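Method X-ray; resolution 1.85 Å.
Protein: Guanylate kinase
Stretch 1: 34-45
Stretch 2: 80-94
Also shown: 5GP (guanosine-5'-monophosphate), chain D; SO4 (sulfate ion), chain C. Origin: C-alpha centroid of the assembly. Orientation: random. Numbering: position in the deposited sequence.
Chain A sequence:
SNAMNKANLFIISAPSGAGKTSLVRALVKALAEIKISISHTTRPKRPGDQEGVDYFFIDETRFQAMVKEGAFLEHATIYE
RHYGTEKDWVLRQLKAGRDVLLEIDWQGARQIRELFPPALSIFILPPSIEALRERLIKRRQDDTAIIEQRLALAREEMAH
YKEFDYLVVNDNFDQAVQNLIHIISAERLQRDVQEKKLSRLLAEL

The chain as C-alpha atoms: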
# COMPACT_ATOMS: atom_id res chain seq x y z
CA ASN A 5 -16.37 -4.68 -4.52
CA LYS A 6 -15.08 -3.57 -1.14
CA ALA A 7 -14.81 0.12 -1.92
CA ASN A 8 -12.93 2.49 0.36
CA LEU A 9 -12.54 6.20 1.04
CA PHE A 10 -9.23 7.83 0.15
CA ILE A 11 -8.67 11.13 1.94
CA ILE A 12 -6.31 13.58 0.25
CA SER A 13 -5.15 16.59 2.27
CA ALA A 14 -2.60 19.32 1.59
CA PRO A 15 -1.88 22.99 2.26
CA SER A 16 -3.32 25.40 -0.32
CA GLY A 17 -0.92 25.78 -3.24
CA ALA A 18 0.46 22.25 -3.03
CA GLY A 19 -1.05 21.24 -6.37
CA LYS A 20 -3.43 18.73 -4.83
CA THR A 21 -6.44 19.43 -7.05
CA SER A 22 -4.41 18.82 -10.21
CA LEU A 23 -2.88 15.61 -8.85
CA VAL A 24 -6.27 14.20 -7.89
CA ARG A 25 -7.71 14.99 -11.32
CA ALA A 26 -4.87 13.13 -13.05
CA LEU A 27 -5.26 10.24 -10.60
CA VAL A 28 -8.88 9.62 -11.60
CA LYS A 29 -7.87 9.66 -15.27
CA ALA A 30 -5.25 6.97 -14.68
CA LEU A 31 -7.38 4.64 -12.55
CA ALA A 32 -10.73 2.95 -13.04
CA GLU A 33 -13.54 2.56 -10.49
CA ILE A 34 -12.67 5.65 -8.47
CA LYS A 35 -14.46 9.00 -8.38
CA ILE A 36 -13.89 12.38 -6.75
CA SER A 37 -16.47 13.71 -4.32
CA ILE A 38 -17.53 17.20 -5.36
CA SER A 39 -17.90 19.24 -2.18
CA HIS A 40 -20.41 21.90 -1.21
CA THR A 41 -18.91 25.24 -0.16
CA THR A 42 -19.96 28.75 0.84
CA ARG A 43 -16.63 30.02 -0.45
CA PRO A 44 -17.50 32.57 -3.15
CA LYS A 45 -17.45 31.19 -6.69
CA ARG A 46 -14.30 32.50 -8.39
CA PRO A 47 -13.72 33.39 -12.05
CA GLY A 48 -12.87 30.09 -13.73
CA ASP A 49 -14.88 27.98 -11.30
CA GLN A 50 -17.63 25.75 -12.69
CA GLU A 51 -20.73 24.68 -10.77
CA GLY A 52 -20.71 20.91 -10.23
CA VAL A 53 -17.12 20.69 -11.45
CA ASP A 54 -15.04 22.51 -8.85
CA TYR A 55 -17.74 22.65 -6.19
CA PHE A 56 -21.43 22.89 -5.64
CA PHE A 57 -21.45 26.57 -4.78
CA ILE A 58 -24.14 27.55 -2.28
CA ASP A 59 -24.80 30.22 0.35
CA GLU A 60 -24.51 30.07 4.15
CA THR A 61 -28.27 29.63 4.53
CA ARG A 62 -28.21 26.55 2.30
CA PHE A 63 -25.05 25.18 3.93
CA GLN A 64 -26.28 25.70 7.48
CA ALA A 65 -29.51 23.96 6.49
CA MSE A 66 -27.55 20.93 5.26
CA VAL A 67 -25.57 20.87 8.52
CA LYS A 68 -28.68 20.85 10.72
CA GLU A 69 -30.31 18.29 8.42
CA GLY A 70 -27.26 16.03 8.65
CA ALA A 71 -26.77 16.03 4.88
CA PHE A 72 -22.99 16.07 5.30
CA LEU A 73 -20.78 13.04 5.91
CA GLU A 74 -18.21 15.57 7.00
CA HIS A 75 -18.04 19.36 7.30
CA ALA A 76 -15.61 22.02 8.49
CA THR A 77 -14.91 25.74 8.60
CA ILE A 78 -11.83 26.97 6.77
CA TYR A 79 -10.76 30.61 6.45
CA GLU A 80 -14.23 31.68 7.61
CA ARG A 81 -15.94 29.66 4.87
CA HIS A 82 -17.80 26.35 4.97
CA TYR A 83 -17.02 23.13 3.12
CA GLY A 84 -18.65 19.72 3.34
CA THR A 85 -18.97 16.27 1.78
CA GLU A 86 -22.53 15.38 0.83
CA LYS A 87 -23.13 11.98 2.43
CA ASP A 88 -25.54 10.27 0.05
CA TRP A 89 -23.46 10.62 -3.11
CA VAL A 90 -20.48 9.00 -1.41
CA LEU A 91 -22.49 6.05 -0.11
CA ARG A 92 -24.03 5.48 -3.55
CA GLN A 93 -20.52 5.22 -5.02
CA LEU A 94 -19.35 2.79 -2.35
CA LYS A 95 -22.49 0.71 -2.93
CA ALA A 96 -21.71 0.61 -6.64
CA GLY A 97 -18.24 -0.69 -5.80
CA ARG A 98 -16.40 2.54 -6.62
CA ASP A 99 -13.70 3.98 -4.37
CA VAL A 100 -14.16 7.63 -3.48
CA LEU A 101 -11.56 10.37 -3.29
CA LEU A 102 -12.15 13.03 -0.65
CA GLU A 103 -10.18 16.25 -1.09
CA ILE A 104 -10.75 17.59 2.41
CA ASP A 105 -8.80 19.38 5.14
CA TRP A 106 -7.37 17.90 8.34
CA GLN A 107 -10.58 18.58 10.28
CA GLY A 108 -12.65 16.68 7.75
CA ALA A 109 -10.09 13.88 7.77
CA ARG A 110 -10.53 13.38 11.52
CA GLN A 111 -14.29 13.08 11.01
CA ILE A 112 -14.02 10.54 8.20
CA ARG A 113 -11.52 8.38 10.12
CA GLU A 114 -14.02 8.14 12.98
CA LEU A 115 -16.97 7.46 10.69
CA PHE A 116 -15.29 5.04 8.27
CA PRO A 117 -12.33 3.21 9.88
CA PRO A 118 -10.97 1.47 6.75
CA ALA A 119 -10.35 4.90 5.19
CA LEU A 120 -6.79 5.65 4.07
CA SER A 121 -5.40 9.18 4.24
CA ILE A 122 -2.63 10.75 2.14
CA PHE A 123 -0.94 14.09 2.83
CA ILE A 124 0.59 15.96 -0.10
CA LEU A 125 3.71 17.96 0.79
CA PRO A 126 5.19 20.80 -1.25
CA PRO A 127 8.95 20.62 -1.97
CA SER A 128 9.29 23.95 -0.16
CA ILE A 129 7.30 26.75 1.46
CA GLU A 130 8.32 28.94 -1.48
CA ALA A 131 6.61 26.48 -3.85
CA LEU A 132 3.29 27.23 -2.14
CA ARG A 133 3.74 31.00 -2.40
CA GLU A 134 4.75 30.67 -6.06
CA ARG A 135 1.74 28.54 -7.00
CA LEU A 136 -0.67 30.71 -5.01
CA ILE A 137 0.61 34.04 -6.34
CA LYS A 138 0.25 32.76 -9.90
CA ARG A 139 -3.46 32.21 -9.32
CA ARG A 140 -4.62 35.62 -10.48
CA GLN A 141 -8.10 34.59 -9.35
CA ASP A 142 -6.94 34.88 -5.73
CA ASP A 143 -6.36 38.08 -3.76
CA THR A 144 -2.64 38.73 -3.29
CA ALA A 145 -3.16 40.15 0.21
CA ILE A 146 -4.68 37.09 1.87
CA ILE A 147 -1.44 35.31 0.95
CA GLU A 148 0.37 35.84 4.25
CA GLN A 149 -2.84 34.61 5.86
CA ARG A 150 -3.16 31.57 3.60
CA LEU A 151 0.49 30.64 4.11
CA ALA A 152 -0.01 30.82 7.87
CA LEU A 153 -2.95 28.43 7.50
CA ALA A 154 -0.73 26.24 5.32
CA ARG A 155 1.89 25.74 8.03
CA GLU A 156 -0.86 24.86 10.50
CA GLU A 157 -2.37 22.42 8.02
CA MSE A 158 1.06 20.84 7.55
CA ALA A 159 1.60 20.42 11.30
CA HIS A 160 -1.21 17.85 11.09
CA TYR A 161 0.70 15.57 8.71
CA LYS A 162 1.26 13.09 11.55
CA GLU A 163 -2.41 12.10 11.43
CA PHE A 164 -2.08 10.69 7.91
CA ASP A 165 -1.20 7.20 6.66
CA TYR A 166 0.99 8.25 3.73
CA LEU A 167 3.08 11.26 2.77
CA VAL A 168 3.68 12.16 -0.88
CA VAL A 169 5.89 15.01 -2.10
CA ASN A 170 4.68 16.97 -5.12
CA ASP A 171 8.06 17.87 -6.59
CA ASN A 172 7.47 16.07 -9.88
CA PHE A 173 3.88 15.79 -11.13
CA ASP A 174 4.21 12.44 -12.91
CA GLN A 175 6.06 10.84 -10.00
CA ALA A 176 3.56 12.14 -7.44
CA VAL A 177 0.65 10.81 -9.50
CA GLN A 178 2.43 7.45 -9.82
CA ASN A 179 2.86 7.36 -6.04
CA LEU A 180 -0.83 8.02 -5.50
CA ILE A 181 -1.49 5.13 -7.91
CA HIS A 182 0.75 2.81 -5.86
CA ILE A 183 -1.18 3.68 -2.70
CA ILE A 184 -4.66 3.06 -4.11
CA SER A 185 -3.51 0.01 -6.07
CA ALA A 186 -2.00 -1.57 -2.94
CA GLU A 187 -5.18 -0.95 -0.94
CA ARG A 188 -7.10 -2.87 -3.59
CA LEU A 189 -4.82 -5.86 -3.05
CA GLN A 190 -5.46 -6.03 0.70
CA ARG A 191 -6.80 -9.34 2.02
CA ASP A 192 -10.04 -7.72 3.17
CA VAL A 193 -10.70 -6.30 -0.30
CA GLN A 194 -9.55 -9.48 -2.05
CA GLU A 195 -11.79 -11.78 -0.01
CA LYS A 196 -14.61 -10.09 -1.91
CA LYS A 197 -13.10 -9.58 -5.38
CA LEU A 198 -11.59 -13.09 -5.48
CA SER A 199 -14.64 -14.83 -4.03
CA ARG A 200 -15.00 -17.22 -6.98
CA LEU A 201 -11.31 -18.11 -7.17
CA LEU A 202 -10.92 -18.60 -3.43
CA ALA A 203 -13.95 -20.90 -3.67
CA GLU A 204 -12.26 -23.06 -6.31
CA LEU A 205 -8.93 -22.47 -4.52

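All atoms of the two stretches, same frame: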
# COMPACT_ATOMS: atom_id res chain seq x y z
N ILE A 34 -12.92 4.70 -9.54
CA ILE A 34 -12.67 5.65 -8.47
C ILE A 34 -13.16 7.03 -8.91
O ILE A 34 -12.89 7.46 -10.03
CB ILE A 34 -11.17 5.67 -8.06
CG1 ILE A 34 -10.95 6.56 -6.82
CG2 ILE A 34 -10.30 6.12 -9.21
CD1 ILE A 34 -9.58 6.37 -6.18
N LYS A 35 -13.90 7.70 -8.04
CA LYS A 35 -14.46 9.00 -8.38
C LYS A 35 -14.20 10.02 -7.29
O LYS A 35 -14.04 9.68 -6.12
CB LYS A 35 -15.96 8.87 -8.64
CG LYS A 35 -16.29 7.77 -9.65
CD LYS A 35 -17.12 8.28 -10.82
CE LYS A 35 -18.60 8.22 -10.52
NZ LYS A 35 -19.42 8.50 -11.73
N ILE A 36 -14.14 11.29 -7.69
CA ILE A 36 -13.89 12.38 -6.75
C ILE A 36 -15.19 12.96 -6.23
O ILE A 36 -16.06 13.35 -7.01
CB ILE A 36 -13.09 13.52 -7.42
CG1 ILE A 36 -11.80 12.99 -8.04
CG2 ILE A 36 -12.79 14.60 -6.40
CD1 ILE A 36 -11.09 14.00 -8.92
N SER A 37 -15.32 13.03 -4.92
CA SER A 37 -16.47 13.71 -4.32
C SER A 37 -16.38 15.21 -4.58
O SER A 37 -15.38 15.84 -4.27
CB SER A 37 -16.53 13.45 -2.81
OG SER A 37 -17.56 14.20 -2.20
N ILE A 38 -17.44 15.76 -5.17
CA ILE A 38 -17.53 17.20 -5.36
C ILE A 38 -18.20 17.82 -4.14
O ILE A 38 -19.36 17.52 -3.83
CB ILE A 38 -18.34 17.56 -6.63
CG1 ILE A 38 -17.66 16.97 -7.87
CG2 ILE A 38 -18.49 19.07 -6.75
CD1 ILE A 38 -16.17 17.25 -7.93
N SER A 39 -17.45 18.66 -3.44
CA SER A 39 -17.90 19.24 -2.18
C SER A 39 -18.87 20.40 -2.36
O SER A 39 -18.92 21.03 -3.42
CB SER A 39 -16.70 19.74 -1.37
OG SER A 39 -15.83 18.66 -1.04
N HIS A 40 -19.64 20.67 -1.31
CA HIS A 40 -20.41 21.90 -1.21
C HIS A 40 -19.56 22.92 -0.45
O HIS A 40 -18.81 22.55 0.46
CB HIS A 40 -21.72 21.66 -0.47
CG HIS A 40 -22.75 20.93 -1.28
ND1 HIS A 40 -22.73 19.57 -1.48
CD2 HIS A 40 -23.86 21.38 -1.92
CE1 HIS A 40 -23.76 19.21 -2.22
NE2 HIS A 40 -24.46 20.29 -2.50
N THR A 41 -19.66 24.19 -0.83
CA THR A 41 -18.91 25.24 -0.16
C THR A 41 -19.64 26.58 -0.21
O THR A 41 -20.38 26.86 -1.15
CB THR A 41 -17.51 25.42 -0.79
OG1 THR A 41 -16.75 26.35 -0.02
CG2 THR A 41 -17.63 25.93 -2.22
N THR A 42 -19.42 27.40 0.81
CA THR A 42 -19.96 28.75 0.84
C THR A 42 -18.90 29.72 0.33
O THR A 42 -19.17 30.91 0.17
CB THR A 42 -20.37 29.17 2.26
OG1 THR A 42 -19.22 29.14 3.12
CG2 THR A 42 -21.43 28.23 2.81
N ARG A 43 -17.70 29.21 0.09
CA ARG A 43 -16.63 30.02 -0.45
C ARG A 43 -17.10 30.61 -1.78
O ARG A 43 -17.60 29.90 -2.64
CB ARG A 43 -15.36 29.18 -0.64
CG ARG A 43 -14.10 29.99 -0.90
CD ARG A 43 -13.81 30.10 -2.38
NE ARG A 43 -13.18 28.89 -2.89
CZ ARG A 43 -13.24 28.49 -4.16
NH1 ARG A 43 -13.91 29.21 -5.05
NH2 ARG A 43 -12.62 27.38 -4.53
N PRO A 44 -16.95 31.94 -1.94
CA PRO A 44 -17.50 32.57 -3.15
C PRO A 44 -16.96 31.93 -4.43
O PRO A 44 -15.77 31.62 -4.52
CB PRO A 44 -17.03 34.03 -3.02
CG PRO A 44 -15.87 33.98 -2.07
CD PRO A 44 -16.19 32.88 -1.11
N LYS A 45 -17.85 31.73 -5.40
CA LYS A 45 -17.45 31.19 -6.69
C LYS A 45 -16.50 32.16 -7.38
O LYS A 45 -16.81 33.34 -7.54
CB LYS A 45 -18.69 30.95 -7.56
CG LYS A 45 -18.41 30.24 -8.87
CD LYS A 45 -19.71 29.95 -9.60
CE LYS A 45 -19.46 29.36 -10.97
NZ LYS A 45 -20.74 29.12 -11.69
N GLU A 80 -12.92 31.05 7.46
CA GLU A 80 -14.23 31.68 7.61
C GLU A 80 -15.25 31.28 6.55
O GLU A 80 -16.27 31.95 6.38
CB GLU A 80 -14.10 33.20 7.67
CG GLU A 80 -13.22 33.70 8.80
CD GLU A 80 -13.27 35.20 8.95
OE1 GLU A 80 -14.39 35.77 8.90
OE2 GLU A 80 -12.20 35.82 9.09
N ARG A 81 -14.98 30.19 5.84
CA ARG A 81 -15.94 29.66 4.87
C ARG A 81 -16.26 28.21 5.21
O ARG A 81 -15.54 27.57 5.98
CB ARG A 81 -15.39 29.76 3.44
CG ARG A 81 -15.08 31.18 2.99
CD ARG A 81 -16.33 32.02 2.87
NE ARG A 81 -16.02 33.37 2.40
CZ ARG A 81 -16.93 34.31 2.16
NH1 ARG A 81 -18.22 34.06 2.36
NH2 ARG A 81 -16.55 35.51 1.74
N HIS A 82 -17.34 27.69 4.64
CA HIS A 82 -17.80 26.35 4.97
C HIS A 82 -17.63 25.41 3.79
O HIS A 82 -17.88 25.78 2.65
CB HIS A 82 -19.26 26.39 5.42
CG HIS A 82 -19.47 27.16 6.69
ND1 HIS A 82 -19.07 26.68 7.92
CD2 HIS A 82 -20.04 28.37 6.92
CE1 HIS A 82 -19.38 27.57 8.85
NE2 HIS A 82 -19.97 28.60 8.27
N TYR A 83 -17.19 24.19 4.10
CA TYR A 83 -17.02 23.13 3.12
C TYR A 83 -17.54 21.82 3.70
O TYR A 83 -17.37 21.54 4.89
CB TYR A 83 -15.54 22.94 2.79
CG TYR A 83 -14.81 24.18 2.31
CD1 TYR A 83 -14.45 24.31 0.97
CD2 TYR A 83 -14.46 25.19 3.18
CE1 TYR A 83 -13.77 25.42 0.52
CE2 TYR A 83 -13.78 26.31 2.74
CZ TYR A 83 -13.44 26.42 1.41
OH TYR A 83 -12.76 27.53 0.96
N GLY A 84 -18.16 20.99 2.86
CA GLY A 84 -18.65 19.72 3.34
C GLY A 84 -18.79 18.66 2.26
O GLY A 84 -18.90 18.98 1.07
N THR A 85 -18.79 17.40 2.68
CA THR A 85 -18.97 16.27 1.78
C THR A 85 -20.39 15.74 1.90
O THR A 85 -20.77 15.20 2.94
CB THR A 85 -17.99 15.13 2.12
OG1 THR A 85 -16.64 15.58 1.95
CG2 THR A 85 -18.23 13.93 1.22
N GLU A 86 -21.16 15.88 0.83
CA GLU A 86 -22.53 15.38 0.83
C GLU A 86 -22.50 13.86 1.00
O GLU A 86 -21.81 13.14 0.27
CB GLU A 86 -23.25 15.79 -0.46
CG GLU A 86 -24.77 15.67 -0.40
CD GLU A 86 -25.26 14.28 -0.76
OE1 GLU A 86 -24.72 13.70 -1.73
OE2 GLU A 86 -26.17 13.77 -0.09
N LYS A 87 -23.24 13.37 2.00
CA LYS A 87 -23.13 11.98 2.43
C LYS A 87 -23.69 10.97 1.42
O LYS A 87 -23.08 9.93 1.18
CB LYS A 87 -23.84 11.79 3.77
CG LYS A 87 -23.76 10.37 4.30
CD LYS A 87 -24.74 10.14 5.43
CE LYS A 87 -26.17 10.34 4.95
NZ LYS A 87 -27.16 10.10 6.04
N ASP A 88 -24.85 11.27 0.86
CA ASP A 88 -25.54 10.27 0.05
C ASP A 88 -24.79 9.91 -1.23
O ASP A 88 -24.74 8.74 -1.61
CB ASP A 88 -26.97 10.72 -0.28
CG ASP A 88 -27.86 9.57 -0.67
OD1 ASP A 88 -28.10 8.70 0.19
OD2 ASP A 88 -28.31 9.53 -1.83
N TRP A 89 -24.19 10.90 -1.88
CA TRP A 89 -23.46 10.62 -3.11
C TRP A 89 -22.32 9.65 -2.86
O TRP A 89 -22.09 8.73 -3.63
CB TRP A 89 -22.92 11.91 -3.73
CG TRP A 89 -22.15 11.66 -4.99
CD1 TRP A 89 -22.64 11.67 -6.26
CD2 TRP A 89 -20.76 11.36 -5.09
NE1 TRP A 89 -21.64 11.39 -7.15
CE2 TRP A 89 -20.47 11.20 -6.46
CE3 TRP A 89 -19.72 11.21 -4.16
CZ2 TRP A 89 -19.19 10.91 -6.93
CZ3 TRP A 89 -18.45 10.92 -4.63
CH2 TRP A 89 -18.20 10.77 -6.00
N VAL A 90 -21.60 9.85 -1.76
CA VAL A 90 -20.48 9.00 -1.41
C VAL A 90 -20.93 7.56 -1.19
O VAL A 90 -20.35 6.62 -1.73
CB VAL A 90 -19.76 9.51 -0.15
CG1 VAL A 90 -18.74 8.49 0.34
CG2 VAL A 90 -19.08 10.85 -0.43
N LEU A 91 -21.99 7.39 -0.40
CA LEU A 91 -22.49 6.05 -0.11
C LEU A 91 -23.01 5.33 -1.35
O LEU A 91 -22.87 4.12 -1.47
CB LEU A 91 -23.55 6.09 1.00
CG LEU A 91 -23.05 6.66 2.33
CD1 LEU A 91 -24.13 6.54 3.40
CD2 LEU A 91 -21.77 5.96 2.77
N ARG A 92 -23.61 6.07 -2.28
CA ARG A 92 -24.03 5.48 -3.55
C ARG A 92 -22.84 4.91 -4.33
O ARG A 92 -22.93 3.82 -4.90
CB ARG A 92 -24.79 6.49 -4.41
CG ARG A 92 -26.14 6.87 -3.86
CD ARG A 92 -27.07 7.37 -4.96
NE ARG A 92 -26.52 8.51 -5.70
CZ ARG A 92 -26.58 9.77 -5.30
NH1 ARG A 92 -27.16 10.08 -4.15
NH2 ARG A 92 -26.07 10.74 -6.05
N GLN A 93 -21.74 5.66 -4.34
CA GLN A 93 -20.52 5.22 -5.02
C GLN A 93 -19.95 3.96 -4.39
O GLN A 93 -19.59 3.01 -5.10
CB GLN A 93 -19.46 6.33 -5.01
CG GLN A 93 -19.94 7.66 -5.55
CD GLN A 93 -20.65 7.52 -6.89
OE1 GLN A 93 -20.15 6.86 -7.80
NE2 GLN A 93 -21.81 8.15 -7.01
N LEU A 94 -19.85 3.96 -3.07
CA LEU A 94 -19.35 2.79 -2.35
C LEU A 94 -20.22 1.56 -2.64
O LEU A 94 -19.70 0.46 -2.87
CB LEU A 94 -19.30 3.06 -0.85
CG LEU A 94 -18.32 4.14 -0.41
CD1 LEU A 94 -18.39 4.34 1.10
CD2 LEU A 94 -16.90 3.79 -0.84
P 5GP D . -10.41 26.20 -1.75
O1P 5GP D . -10.92 25.63 -3.05
O2P 5GP D . -11.22 27.30 -1.10
O3P 5GP D . -8.98 26.66 -1.95
O5' 5GP D . -10.17 25.03 -0.71
C5' 5GP D . -9.94 25.30 0.66
C4' 5GP D . -9.62 24.04 1.42
O4' 5GP D . -10.83 23.51 2.00
C3' 5GP D . -9.09 22.89 0.59
O3' 5GP D . -7.70 23.00 0.31
C2' 5GP D . -9.44 21.66 1.42
O2' 5GP D . -8.44 21.43 2.40
C1' 5GP D . -10.71 22.12 2.15
N9 5GP D . -11.93 21.48 1.61
C8 5GP D . -12.44 21.54 0.37
N7 5GP D . -13.59 20.82 0.35
C5 5GP D . -13.78 20.31 1.59
C6 5GP D . -14.74 19.50 2.18
O6 5GP D . -15.72 19.07 1.52
N1 5GP D . -14.62 19.18 3.47
C2 5GP D . -13.58 19.62 4.21
N2 5GP D . -13.47 19.29 5.52
N3 5GP D . -12.63 20.40 3.66
C4 5GP D . -12.73 20.75 2.36
S SO4 C . -20.73 27.53 -14.84
O1 SO4 C . -20.63 26.29 -15.61
O2 SO4 C . -19.39 28.10 -14.66
O3 SO4 C . -21.57 28.48 -15.55
O4 SO4 C . -21.32 27.24 -13.53
O HOH W 1 -16.17 16.04 -0.58
O HOH W 2 -20.32 13.79 -1.94
O HOH W 3 -20.74 17.53 -1.40

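Three waters and a bound nucleotide help join these stretches: water 1 lies within hydrogen-bonding reach of Ser 37 OG (2.8 Å), Ser 39 OG (2.7 Å) and Thr 85 OG1 (2.6 Å), joining hydroxyls from both stretches. Water 2 bridges Ser 37 OG (2.8 Å) to Glu 86 O (2.7 Å), and water 3 donates to Ile 38 O (2.8 Å) and accepts from Glu 86 N (2.8 Å), linking the backbones where the two chains move apart. In the antiparallel pairing, His 40 N donates to Gly 84 O (3.0 Å) and Gly 84 N to His 40 O (2.9 Å). Next along, Thr 42 replaces one backbone partner with its side chain: Thr 42 N donates to His 82 O (2.9 Å), while His 82 N donates to Thr 42 OG1 (2.8 Å). Thr 41 OG1 also donates to His 82 O (3.0 Å) and sits over one face of the Tyr 83 ring; 5GP O4' covers the opposite face. Tyr 83 OH and Arg 43 NE both donate to 5GP O2P (2.6 and 3.1 Å). Pro 44 CD covers one face of the Arg 81 guanidinium, 3.5 Å from Arg 81 NE. Past the paired residues, on helix 87-94, nearly antiparallel to strand 34-36 (171°), Trp 89 sets its CZ3 3.4 Å from Ser 37 CA, with Lys 35 CB at the ring edge.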